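Local coordinates for ABC transporter, substrate binding protein (Mannopine) (Agrobacterium fabrum, PDB 5L9S), which probably captures mannopine in the periplasm as the substrate-binding protein of an ABC transporter, seen in its open, unliganded state, at residues L112-L117 against K223-Y228; G121-Q125 against A134-G138. Residues are numbered along the deposited sequence.

Contact 1: L112-L117 against K223-Y228. With ACT (acetate ion), chain C.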
# COMPACT_ATOMS: atom_id res chain seq x y z
N LEU A 112 -8.86 -3.88 3.38
CA LEU A 112 -10.29 -3.76 3.20
C LEU A 112 -11.10 -4.61 4.15
O LEU A 112 -10.56 -5.36 4.96
CB LEU A 112 -10.67 -4.11 1.73
CG LEU A 112 -9.94 -5.25 0.97
CD1 LEU A 112 -10.02 -6.60 1.69
CD2 LEU A 112 -10.52 -5.38 -0.38
N LEU A 113 -12.42 -4.50 4.00
CA LEU A 113 -13.42 -5.23 4.73
C LEU A 113 -13.54 -6.59 4.08
O LEU A 113 -13.85 -6.70 2.90
CB LEU A 113 -14.76 -4.46 4.64
CG LEU A 113 -16.01 -5.16 5.21
CD1 LEU A 113 -15.92 -5.34 6.67
CD2 LEU A 113 -17.22 -4.39 4.90
N ALA A 114 -13.26 -7.62 4.85
CA ALA A 114 -13.37 -9.01 4.44
C ALA A 114 -14.30 -9.68 5.46
O ALA A 114 -14.38 -9.25 6.62
CB ALA A 114 -12.01 -9.66 4.45
N TYR A 115 -15.05 -10.68 5.00
CA TYR A 115 -16.04 -11.39 5.80
C TYR A 115 -16.16 -12.88 5.44
O TYR A 115 -15.85 -13.27 4.31
CB TYR A 115 -17.42 -10.69 5.64
CG TYR A 115 -17.79 -10.46 4.19
CD1 TYR A 115 -18.30 -11.49 3.40
CD2 TYR A 115 -17.58 -9.22 3.59
CE1 TYR A 115 -18.55 -11.30 2.05
CE2 TYR A 115 -17.84 -9.02 2.23
CZ TYR A 115 -18.35 -10.06 1.47
OH TYR A 115 -18.62 -9.90 0.13
N LYS A 116 -16.65 -13.70 6.40
CA LYS A 116 -16.97 -15.11 6.11
C LYS A 116 -18.35 -15.11 5.47
O LYS A 116 -19.24 -14.43 5.97
CB LYS A 116 -17.01 -15.98 7.39
CG LYS A 116 -17.13 -17.48 7.09
CD LYS A 116 -17.05 -18.31 8.30
CE LYS A 116 -17.42 -19.75 8.04
NZ LYS A 116 -17.34 -20.58 9.28
N LEU A 117 -18.52 -15.84 4.36
CA LEU A 117 -19.81 -15.90 3.67
C LEU A 117 -20.85 -16.61 4.54
O LEU A 117 -20.59 -17.71 5.04
CB LEU A 117 -19.71 -16.56 2.29
CG LEU A 117 -18.61 -16.08 1.33
CD1 LEU A 117 -18.58 -16.95 0.09
CD2 LEU A 117 -18.82 -14.65 0.92
N LYS A 223 -14.51 -19.89 2.49
CA LYS A 223 -15.73 -19.16 2.20
C LYS A 223 -15.58 -17.70 2.68
O LYS A 223 -16.22 -17.27 3.64
CB LYS A 223 -16.92 -19.90 2.88
CG LYS A 223 -17.70 -20.84 1.96
CD LYS A 223 -16.88 -22.00 1.39
CE LYS A 223 -17.42 -22.47 0.07
NZ LYS A 223 -16.46 -23.38 -0.60
N ILE A 224 -14.70 -16.95 2.01
CA ILE A 224 -14.39 -15.56 2.28
C ILE A 224 -14.76 -14.67 1.10
O ILE A 224 -14.59 -15.05 -0.06
CB ILE A 224 -12.88 -15.38 2.70
CG1 ILE A 224 -12.60 -13.96 3.27
CG2 ILE A 224 -11.89 -15.77 1.58
CD1 ILE A 224 -11.29 -13.73 3.91
N GLY A 225 -15.23 -13.49 1.44
CA GLY A 225 -15.54 -12.43 0.50
C GLY A 225 -14.92 -11.13 0.98
O GLY A 225 -14.41 -11.04 2.09
N TRP A 226 -14.96 -10.11 0.14
CA TRP A 226 -14.46 -8.80 0.53
C TRP A 226 -15.17 -7.72 -0.23
O TRP A 226 -15.82 -8.01 -1.25
CB TRP A 226 -12.92 -8.68 0.41
CG TRP A 226 -12.37 -9.07 -0.92
CD1 TRP A 226 -12.27 -8.29 -2.04
CD2 TRP A 226 -11.83 -10.35 -1.28
NE1 TRP A 226 -11.71 -9.01 -3.07
CE2 TRP A 226 -11.42 -10.27 -2.63
CE3 TRP A 226 -11.67 -11.56 -0.59
CZ2 TRP A 226 -10.84 -11.35 -3.29
CZ3 TRP A 226 -11.12 -12.63 -1.25
CH2 TRP A 226 -10.70 -12.52 -2.58
N SER A 227 -15.06 -6.48 0.27
CA SER A 227 -15.66 -5.32 -0.38
C SER A 227 -14.62 -4.22 -0.65
O SER A 227 -13.79 -3.94 0.22
CB SER A 227 -16.82 -4.81 0.46
OG SER A 227 -17.25 -3.58 -0.08
N TYR A 228 -14.68 -3.57 -1.83
CA TYR A 228 -13.77 -2.45 -2.18
C TYR A 228 -14.30 -1.11 -1.72
O TYR A 228 -13.60 -0.12 -1.91
CB TYR A 228 -13.42 -2.41 -3.68
CG TYR A 228 -12.81 -3.70 -4.19
CD1 TYR A 228 -11.59 -4.15 -3.69
CD2 TYR A 228 -13.44 -4.46 -5.15
CE1 TYR A 228 -11.05 -5.37 -4.11
CE2 TYR A 228 -12.92 -5.67 -5.58
CZ TYR A 228 -11.72 -6.12 -5.06
OH TYR A 228 -11.22 -7.32 -5.49
C ACT C . -19.97 -12.38 -1.83
O ACT C . -18.70 -12.47 -1.86
OXT ACT C . -20.65 -11.68 -1.01
CH3 ACT C . -20.78 -13.19 -2.88
O HOH W 1 -13.13 -2.09 2.08

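Contact 2: G121-Q125 against A134-G138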
# COMPACT_ATOMS: atom_id res chain seq x y z
N GLY A 121 -26.77 -15.31 2.57
CA GLY A 121 -26.19 -14.51 1.50
C GLY A 121 -26.09 -13.04 1.82
O GLY A 121 -25.71 -12.25 0.95
N SER A 122 -26.41 -12.65 3.08
CA SER A 122 -26.36 -11.26 3.54
C SER A 122 -25.01 -10.98 4.20
O SER A 122 -24.80 -11.31 5.37
CB SER A 122 -27.51 -10.95 4.49
OG SER A 122 -27.54 -9.57 4.82
N ASN A 123 -24.10 -10.34 3.46
CA ASN A 123 -22.77 -10.03 3.96
C ASN A 123 -22.51 -8.52 4.10
O ASN A 123 -23.16 -7.73 3.40
CB ASN A 123 -21.72 -10.72 3.09
CG ASN A 123 -21.96 -12.19 2.92
OD1 ASN A 123 -22.21 -12.67 1.83
ND2 ASN A 123 -21.91 -12.93 4.00
N PRO A 124 -21.62 -8.09 5.02
CA PRO A 124 -21.37 -6.65 5.17
C PRO A 124 -20.63 -6.08 3.96
O PRO A 124 -19.71 -6.72 3.45
CB PRO A 124 -20.53 -6.54 6.44
CG PRO A 124 -20.34 -7.92 6.95
CD PRO A 124 -20.75 -8.89 5.91
N GLN A 125 -21.03 -4.90 3.48
CA GLN A 125 -20.39 -4.33 2.29
C GLN A 125 -19.68 -2.99 2.55
O GLN A 125 -18.89 -2.56 1.71
CB GLN A 125 -21.40 -4.24 1.13
CG GLN A 125 -21.90 -5.61 0.63
CD GLN A 125 -20.78 -6.59 0.34
OE1 GLN A 125 -19.92 -6.37 -0.52
NE2 GLN A 125 -20.75 -7.70 1.06
N ALA A 134 -26.42 -6.00 14.66
CA ALA A 134 -27.80 -6.44 14.53
C ALA A 134 -27.97 -7.29 13.24
O ALA A 134 -28.28 -8.47 13.32
CB ALA A 134 -28.73 -5.24 14.51
N LYS A 135 -27.68 -6.68 12.07
CA LYS A 135 -27.81 -7.30 10.75
C LYS A 135 -26.68 -8.27 10.44
O LYS A 135 -26.86 -9.24 9.70
CB LYS A 135 -27.85 -6.20 9.68
CG LYS A 135 -28.32 -6.68 8.32
CD LYS A 135 -28.47 -5.54 7.32
CE LYS A 135 -29.20 -6.05 6.10
NZ LYS A 135 -28.36 -6.03 4.87
N PHE A 136 -25.48 -7.96 10.94
CA PHE A 136 -24.31 -8.79 10.69
C PHE A 136 -23.66 -9.18 11.99
O PHE A 136 -22.81 -8.43 12.48
CB PHE A 136 -23.31 -8.11 9.74
CG PHE A 136 -23.97 -7.56 8.50
CD1 PHE A 136 -24.36 -8.41 7.48
CD2 PHE A 136 -24.24 -6.20 8.38
CE1 PHE A 136 -25.01 -7.91 6.35
CE2 PHE A 136 -24.88 -5.71 7.25
CZ PHE A 136 -25.24 -6.56 6.24
N PRO A 137 -24.11 -10.30 12.62
CA PRO A 137 -23.49 -10.70 13.90
C PRO A 137 -22.15 -11.42 13.70
O PRO A 137 -21.76 -11.75 12.56
CB PRO A 137 -24.56 -11.58 14.55
CG PRO A 137 -25.61 -11.83 13.50
CD PRO A 137 -25.14 -11.27 12.20
N GLY A 138 -21.49 -11.66 14.82
CA GLY A 138 -20.19 -12.31 14.87
C GLY A 138 -19.08 -11.46 15.47
O GLY A 138 -19.29 -10.30 15.85

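Contact 1: L112-L117 against K223-Y228
The phenol ring of Tyr-115 leans over the backbone of strand 224-240, with the carbonyl carbon of Gly-225 beneath one ring face. A modelled CB on Gly-225 would sit 2.5 Å from Tyr-115 CE1, a clash, so this glycine lets the ring lie close. From there Tyr-115 OH donates to OXT of an acetate, probably picked up from the crystallisation liquor, at 2.9 Å. Beneath the ring the two strands run antiparallel, axes 4.6 Å apart at closest approach. Tyr-115 and Gly-225 form a hydrogen-bonded pair: Tyr-115 N to Gly-225 O is 3.0 Å and Gly-225 N to Tyr-115 O 2.9 Å. Leu-117 N to Lys-223 O, 2.8 Å, carries the ladder past the end of strand 103-116. Toward the other end Ser-227 N reaches Leu-113 O at 2.9 Å, and a water links Leu-113 N (3.2 Å) to Ser-227 O (2.7 Å). In this periplasmic binding protein, strand 103-116 sits here between 224-240 and 206-210, the latter exchanging backbone hydrogen bonds, Leu-112 with Ile-209 and Ala-114 with Gly-207. The non-hydrogen-bonded pairs Ala-114/Trp-226 and Lys-116/Ile-224 turn to the opposite sheet face from Tyr-115, where helix 211-219 packs on Ile-224 and Trp-226. Ala-114 CB lies 4.2 Å from Ile-224 CD1 and 4.3 Å from Trp-226 CB. Leu-112 CD2 fits against both aromatics, 3.8 Å from Trp-226 CD1 and 3.7 Å from Tyr-228 CD1, while Trp-226 NE1 donates to Tyr-228 OH at 3.0 Å.

Contact 2: G121-Q125 against A134-G138
Neither segment is helix or strand: the backbones come nearest at Pro-124 and Phe-136, whose CA atoms are still 6.6 Å apart, so side chains bridge the gap. Phe-136 does most of this. Its CA-to-CB bond points toward 121-125, and Pro-124 CB sits over the ring face, 4.2 Å from the centroid and 14° off the normal, a CH-pi contact. Pro-124 CG also packs 4.0 Å from Phe-136 CG. The two loops flank the short helix 127-130, which connects strand 103-116 to strand 140-143 in the binding-protein fold; the proline-phenylalanine contact joins the loops that enter and leave that helix, and both residues also touch Asp-129 on it. Farther along the ring, Phe-136 CE1 meets Asn-123 C at 3.4 Å and Ser-122 OG at 3.4 Å. Lys-135, starting sideways, reaches across with its side chain until NZ stands 3.6 Å from Ser-122 OG. Within 121-125, Gln-125 NE2 makes a weak hydrogen bond to Asn-123 O at 3.4 Å.

Contact 1 is sheet pairing, held by a ladder of backbone hydrogen bonds between strands distant in sequence; contact 2 is loop against loop, nearby in sequence and farther from the centre of the chain, joined by ring packing. Both are partly buried, but contact 1 buries 554 Å² against 192 Å². Contact 2 is nested in the chain loop that contact 1 closes, and segment 121-125 lies directly on the strands: Ser-227 OG is 2.6 Å from Gln-125 O, and Tyr-115 CE1 is 3.4 Å from Asn-123 CB. Pro-124 lies between the two contacts, its O 3.2 Å from Tyr-115 CE2 and its ring against Phe-136.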